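Local atomic coordinates of glucanase (Klebsiella pneumoniae, PDB entry 5GY3), a protein that probably cleaves internal beta-1,4-glucosidic linkages in cellulose and related beta-glucans, as a family 8 glycoside hydrolase. Residues Gln183-Trp195 and Met204-Ala218. Numbering follows the deposited sequence.
Sequences QMGWGKSHLPSDW and MLPAKEWPPRMSFDA
Trp195 and Trp210 stack face to face between two loop regions of a family 8 glycosidase, an (alpha/alpha)6 barrel fold. Residues 183-195 follow helix 167-183. Residues 204-218 include edge strand 204-206 of a three-stranded antiparallel sheet, then a type I turn from Ala207 to Trp210.

Trp195 can be followed outward. Its CB lies 3.8 Å from CB of Ala207 and also meets CE3 of Trp210. CG sits over CD2 of Trp210, and CD1 over CG of Trp210 at 3.3 Å. The five-membered rings lie almost directly over each other, 9° from parallel. NE1 of Trp195 lies 3.4 Å from NE1 of Trp210; both are donors and do not bond each other. Farther out, CE3 of Trp195 lies over CZ2 and CH2 of Trp210. The backbone O of Trp195 accepts from Ala207 N at 3.0 Å and from Ser193 OG, which arrive from opposite faces of the carbonyl plane.

Pro206 CD stands 3.6 Å from the centroid of the five-membered ring of Trp186, a CH-pi contact over the face.

Asp217 OD2 is hydrogen-bonded to Asn149 ND2, and the Asp217 side chain is about 6 Å from that of Asp87, the predicted nucleophile. At the other end, Asp194 N bonds to Arg213 O. With CG beside the backbone N (chi1 -68°), the carboxylate reaches the backbone of Ser215 to Ala218. Asp194 OD1 takes Ser215 N at 3.1 Å and Ala218 N at 2.9 Å from opposite faces of the carboxylate; the Ala218 bond comes on the anti side, 23° out of the carboxylate plane.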
loop_
_atom_site.group_PDB
_atom_site.type_symbol
_atom_site.label_atom_id
_atom_site.label_comp_id
_atom_site.label_asym_id
_atom_site.label_seq_id
_atom_site.Cartn_x
_atom_site.Cartn_y
_atom_site.Cartn_z
ATOM N N GLN A 183 17.261 6.996 4.287
ATOM C CA GLN A 183 17.951 8.141 3.717
ATOM C C GLN A 183 17.005 9.221 3.224
ATOM O O GLN A 183 17.467 10.316 2.909
ATOM C CB GLN A 183 18.866 7.685 2.571
ATOM C CG GLN A 183 19.957 6.726 3.034
ATOM C CD GLN A 183 20.613 5.986 1.876
ATOM O OE1 GLN A 183 20.482 6.388 0.726
ATOM N NE2 GLN A 183 21.320 4.895 2.180
ATOM N N MET A 184 15.699 8.948 3.155
ATOM C CA MET A 184 14.749 9.945 2.689
ATOM C C MET A 184 14.356 10.884 3.825
ATOM O O MET A 184 14.526 10.575 5.009
ATOM C CB MET A 184 13.500 9.269 2.122
ATOM C CG MET A 184 13.760 8.332 0.950
ATOM S SD MET A 184 12.219 7.521 0.472
ATOM C CE MET A 184 12.797 6.427 -0.829
ATOM N N GLY A 185 13.815 12.042 3.452
ATOM C CA GLY A 185 13.245 12.954 4.431
ATOM C C GLY A 185 13.701 14.372 4.172
ATOM O O GLY A 185 14.893 14.597 3.934
ATOM N N TRP A 186 12.770 15.328 4.195
ATOM C CA TRP A 186 13.060 16.694 3.785
ATOM C C TRP A 186 12.379 17.675 4.730
ATOM O O TRP A 186 11.413 17.339 5.413
ATOM C CB TRP A 186 12.634 16.936 2.319
ATOM C CG TRP A 186 13.463 16.071 1.444
ATOM C CD1 TRP A 186 14.721 16.341 0.993
ATOM C CD2 TRP A 186 13.153 14.737 1.003
ATOM N NE1 TRP A 186 15.207 15.268 0.270
ATOM C CE2 TRP A 186 14.265 14.273 0.269
ATOM C CE3 TRP A 186 12.043 13.891 1.157
ATOM C CZ2 TRP A 186 14.302 13.002 -0.320
ATOM C CZ3 TRP A 186 12.079 12.628 0.568
ATOM C CH2 TRP A 186 13.205 12.201 -0.165
ATOM N N GLY A 187 12.916 18.901 4.758
ATOM C CA GLY A 187 12.345 19.957 5.578
ATOM C C GLY A 187 12.510 19.696 7.066
ATOM O O GLY A 187 13.279 18.847 7.510
ATOM N N LYS A 188 11.746 20.457 7.848
ATOM C CA LYS A 188 11.843 20.324 9.299
ATOM C C LYS A 188 11.173 19.064 9.832
ATOM O O LYS A 188 11.472 18.653 10.962
ATOM C CB LYS A 188 11.237 21.556 9.969
ATOM C CG LYS A 188 11.937 22.843 9.602
ATOM C CD LYS A 188 11.190 24.030 10.190
ATOM C CE LYS A 188 11.968 25.319 9.991
ATOM N NZ LYS A 188 11.289 26.461 10.658
ATOM N N SER A 189 10.267 18.442 9.067
ATOM C CA SER A 189 9.650 17.205 9.533
ATOM C C SER A 189 10.509 15.973 9.254
ATOM O O SER A 189 10.256 14.922 9.848
ATOM C CB SER A 189 8.281 17.012 8.880
ATOM O OG SER A 189 8.442 16.718 7.496
ATOM N N HIS A 190 11.500 16.086 8.365
ATOM C CA HIS A 190 12.351 14.959 7.963
ATOM C C HIS A 190 11.514 13.781 7.479
ATOM O O HIS A 190 11.855 12.616 7.699
ATOM C CB HIS A 190 13.286 14.527 9.097
ATOM C CG HIS A 190 14.085 15.655 9.666
ATOM N ND1 HIS A 190 15.120 16.250 8.979
ATOM C CD2 HIS A 190 14.002 16.299 10.855
ATOM C CE1 HIS A 190 15.642 17.213 9.721
ATOM N NE2 HIS A 190 14.975 17.269 10.861
ATOM N N LEU A 191 10.412 14.082 6.806
ATOM C CA LEU A 191 9.534 13.034 6.312
ATOM C C LEU A 191 9.663 12.886 4.802
ATOM O O LEU A 191 10.012 13.839 4.100
ATOM C CB LEU A 191 8.073 13.337 6.673
ATOM C CG LEU A 191 7.707 13.200 8.152
ATOM C CD1 LEU A 191 6.301 13.690 8.357
ATOM C CD2 LEU A 191 7.838 11.731 8.615
ATOM N N PRO A 192 9.370 11.704 4.265
ATOM C CA PRO A 192 9.328 11.536 2.806
ATOM C C PRO A 192 8.004 12.008 2.212
ATOM O O PRO A 192 6.962 12.033 2.867
ATOM C CB PRO A 192 9.491 10.022 2.635
ATOM C CG PRO A 192 8.761 9.466 3.825
ATOM C CD PRO A 192 9.008 10.456 4.967
ATOM N N SER A 193 8.067 12.379 0.937
ATOM C CA SER A 193 6.880 12.744 0.169
ATOM C C SER A 193 6.239 11.502 -0.458
ATOM O O SER A 193 6.765 10.385 -0.379
ATOM C CB SER A 193 7.248 13.764 -0.907
ATOM O OG SER A 193 8.373 13.322 -1.654
ATOM N N ASP A 194 5.066 11.708 -1.069
ATOM C CA ASP A 194 4.396 10.621 -1.786
ATOM C C ASP A 194 5.308 10.015 -2.848
ATOM O O ASP A 194 5.371 8.788 -3.006
ATOM C CB ASP A 194 3.116 11.130 -2.462
ATOM C CG ASP A 194 2.023 11.530 -1.481
ATOM O OD1 ASP A 194 1.957 10.992 -0.359
ATOM O OD2 ASP A 194 1.194 12.397 -1.870
ATOM N N TRP A 195 5.997 10.862 -3.603
ATOM C CA TRP A 195 6.852 10.441 -4.702
ATOM C C TRP A 195 8.244 11.012 -4.503
ATOM O O TRP A 195 8.401 12.188 -4.168
ATOM C CB TRP A 195 6.279 10.901 -6.061
ATOM C CG TRP A 195 4.933 10.333 -6.323
ATOM C CD1 TRP A 195 3.728 10.870 -5.966
ATOM C CD2 TRP A 195 4.641 9.111 -7.010
ATOM N NE1 TRP A 195 2.706 10.051 -6.379
ATOM C CE2 TRP A 195 3.241 8.965 -7.024
ATOM C CE3 TRP A 195 5.429 8.122 -7.602
ATOM C CZ2 TRP A 195 2.611 7.864 -7.604
ATOM C CZ3 TRP A 195 4.803 7.039 -8.190
ATOM C CH2 TRP A 195 3.409 6.919 -8.184
ATOM N N MET A 204 18.510 11.704 -3.412
ATOM C CA MET A 204 17.054 11.709 -3.476
ATOM C C MET A 204 16.479 13.087 -3.174
ATOM O O MET A 204 17.036 13.860 -2.385
ATOM C CB MET A 204 16.465 10.678 -2.497
ATOM C CG MET A 204 16.702 9.274 -2.975
ATOM S SD MET A 204 16.030 7.992 -1.893
ATOM C CE MET A 204 17.238 8.028 -0.557
ATOM N N LEU A 205 15.343 13.374 -3.803
ATOM C CA LEU A 205 14.552 14.568 -3.555
ATOM C C LEU A 205 13.107 14.210 -3.804
ATOM O O LEU A 205 12.824 13.227 -4.503
ATOM C CB LEU A 205 14.956 15.723 -4.477
ATOM C CG LEU A 205 16.354 16.282 -4.238
ATOM C CD1 LEU A 205 16.759 17.017 -5.449
ATOM C CD2 LEU A 205 16.384 17.203 -3.031
ATOM N N PRO A 206 12.162 14.988 -3.281
ATOM C CA PRO A 206 10.772 14.839 -3.729
ATOM C C PRO A 206 10.706 14.955 -5.248
ATOM O O PRO A 206 11.381 15.798 -5.856
ATOM C CB PRO A 206 10.042 15.993 -3.031
ATOM C CG PRO A 206 10.886 16.290 -1.811
ATOM C CD PRO A 206 12.319 16.061 -2.276
ATOM N N ALA A 207 9.913 14.083 -5.871
ATOM C CA ALA A 207 9.894 14.034 -7.328
ATOM C C ALA A 207 9.312 15.323 -7.906
ATOM O O ALA A 207 8.417 15.943 -7.324
ATOM C CB ALA A 207 9.092 12.827 -7.807
ATOM N N LYS A 208 9.825 15.719 -9.079
ATOM C CA LYS A 208 9.424 16.997 -9.677
ATOM C C LYS A 208 7.950 17.023 -10.046
ATOM O O LYS A 208 7.317 18.085 -10.004
ATOM C CB LYS A 208 10.231 17.293 -10.951
ATOM C CG LYS A 208 11.729 17.240 -10.843
ATOM C CD LYS A 208 12.410 17.771 -12.122
ATOM C CE LYS A 208 11.599 17.483 -13.388
ATOM N NZ LYS A 208 11.563 16.044 -13.819
ATOM N N GLU A 209 7.391 15.883 -10.421
ATOM C CA GLU A 209 6.142 15.868 -11.168
ATOM C C GLU A 209 4.897 15.903 -10.290
ATOM O O GLU A 209 3.791 16.036 -10.826
ATOM C CB GLU A 209 6.107 14.639 -12.081
ATOM C CG GLU A 209 7.188 14.644 -13.156
ATOM C CD GLU A 209 8.471 13.926 -12.749
ATOM O OE1 GLU A 209 8.792 13.856 -11.541
ATOM O OE2 GLU A 209 9.170 13.420 -13.647
ATOM N N TRP A 210 5.040 15.806 -8.974
ATOM C CA TRP A 210 3.920 15.754 -8.048
ATOM C C TRP A 210 4.103 16.802 -6.966
ATOM O O TRP A 210 5.230 17.241 -6.698
ATOM C CB TRP A 210 3.801 14.375 -7.378
ATOM C CG TRP A 210 3.467 13.222 -8.265
ATOM C CD1 TRP A 210 2.224 12.693 -8.493
ATOM C CD2 TRP A 210 4.388 12.410 -9.000
ATOM N NE1 TRP A 210 2.320 11.614 -9.344
ATOM C CE2 TRP A 210 3.637 11.421 -9.667
ATOM C CE3 TRP A 210 5.775 12.429 -9.169
ATOM C CZ2 TRP A 210 4.231 10.450 -10.475
ATOM C CZ3 TRP A 210 6.362 11.470 -9.984
ATOM C CH2 TRP A 210 5.587 10.498 -10.628
ATOM N N PRO A 211 3.021 17.208 -6.303
ATOM C CA PRO A 211 3.162 18.042 -5.103
ATOM C C PRO A 211 4.035 17.340 -4.079
ATOM O O PRO A 211 3.799 16.166 -3.748
ATOM C CB PRO A 211 1.716 18.192 -4.601
ATOM C CG PRO A 211 0.871 18.004 -5.837
ATOM C CD PRO A 211 1.606 16.931 -6.611
ATOM N N PRO A 212 5.032 17.997 -3.577
ATOM C CA PRO A 212 6.007 17.333 -2.692
ATOM C C PRO A 212 5.478 17.217 -1.268
ATOM O O PRO A 212 6.050 17.752 -0.324
ATOM C CB PRO A 212 7.224 18.259 -2.798
ATOM C CG PRO A 212 6.603 19.627 -2.948
ATOM C CD PRO A 212 5.367 19.418 -3.806
ATOM N N ARG A 213 4.342 16.544 -1.124
ATOM C CA ARG A 213 3.672 16.377 0.154
ATOM C C ARG A 213 3.835 14.950 0.645
ATOM O O ARG A 213 3.790 14.006 -0.151
ATOM C CB ARG A 213 2.177 16.675 0.027
ATOM C CG ARG A 213 1.855 18.104 -0.363
ATOM C CD ARG A 213 0.382 18.229 -0.704
ATOM N NE ARG A 213 0.056 19.613 -1.054
ATOM C CZ ARG A 213 -1.172 20.028 -1.330
ATOM N NH1 ARG A 213 -2.173 19.159 -1.298
ATOM N NH2 ARG A 213 -1.390 21.299 -1.635
ATOM N N MET A 214 4.050 14.816 1.954
ATOM C CA MET A 214 3.617 13.654 2.723
ATOM C C MET A 214 2.100 13.729 2.799
ATOM O O MET A 214 1.554 14.532 3.560
ATOM C CB MET A 214 4.227 13.669 4.126
ATOM C CG MET A 214 4.243 12.285 4.803
ATOM S SD MET A 214 2.622 11.665 5.170
ATOM C CE MET A 214 2.047 12.953 6.286
ATOM N N SER A 215 1.404 12.900 2.019
ATOM C CA SER A 215 -0.057 12.942 2.049
ATOM C C SER A 215 -0.654 11.543 1.924
ATOM O O SER A 215 -0.298 10.654 2.703
ATOM C CB SER A 215 -0.599 13.882 0.960
ATOM O OG SER A 215 -0.313 13.416 -0.339
ATOM N N PHE A 216 -1.588 11.330 1.000
ATOM C CA PHE A 216 -2.407 10.120 1.085
ATOM C C PHE A 216 -1.667 8.844 0.696
ATOM O O PHE A 216 -2.115 7.753 1.084
ATOM C CB PHE A 216 -3.658 10.265 0.214
ATOM C CG PHE A 216 -4.551 11.386 0.636
ATOM C CD1 PHE A 216 -5.334 11.268 1.772
ATOM C CD2 PHE A 216 -4.598 12.564 -0.096
ATOM C CE1 PHE A 216 -6.169 12.300 2.168
ATOM C CE2 PHE A 216 -5.427 13.609 0.295
ATOM C CZ PHE A 216 -6.210 13.477 1.429
ATOM N N ASP A 217 -0.576 8.941 -0.069
ATOM C CA ASP A 217 0.270 7.773 -0.302
ATOM C C ASP A 217 1.215 7.554 0.876
ATOM O O ASP A 217 1.227 6.475 1.490
ATOM C CB ASP A 217 1.079 7.930 -1.593
ATOM C CG ASP A 217 0.307 7.514 -2.841
ATOM O OD1 ASP A 217 -0.845 7.032 -2.732
ATOM O OD2 ASP A 217 0.874 7.657 -3.939
ATOM N N ALA A 218 1.977 8.593 1.225
ATOM C CA ALA A 218 3.081 8.444 2.171
ATOM C C ALA A 218 2.617 8.021 3.558
ATOM O O ALA A 218 3.371 7.342 4.272
ATOM C CB ALA A 218 3.864 9.753 2.253
HETATM O O HOH W 1 1.586 14.444 -3.593
HETATM O O HOH W 2 -1.309 11.663 -2.102
HETATM O O HOH W 3 5.422 13.735 -3.765
#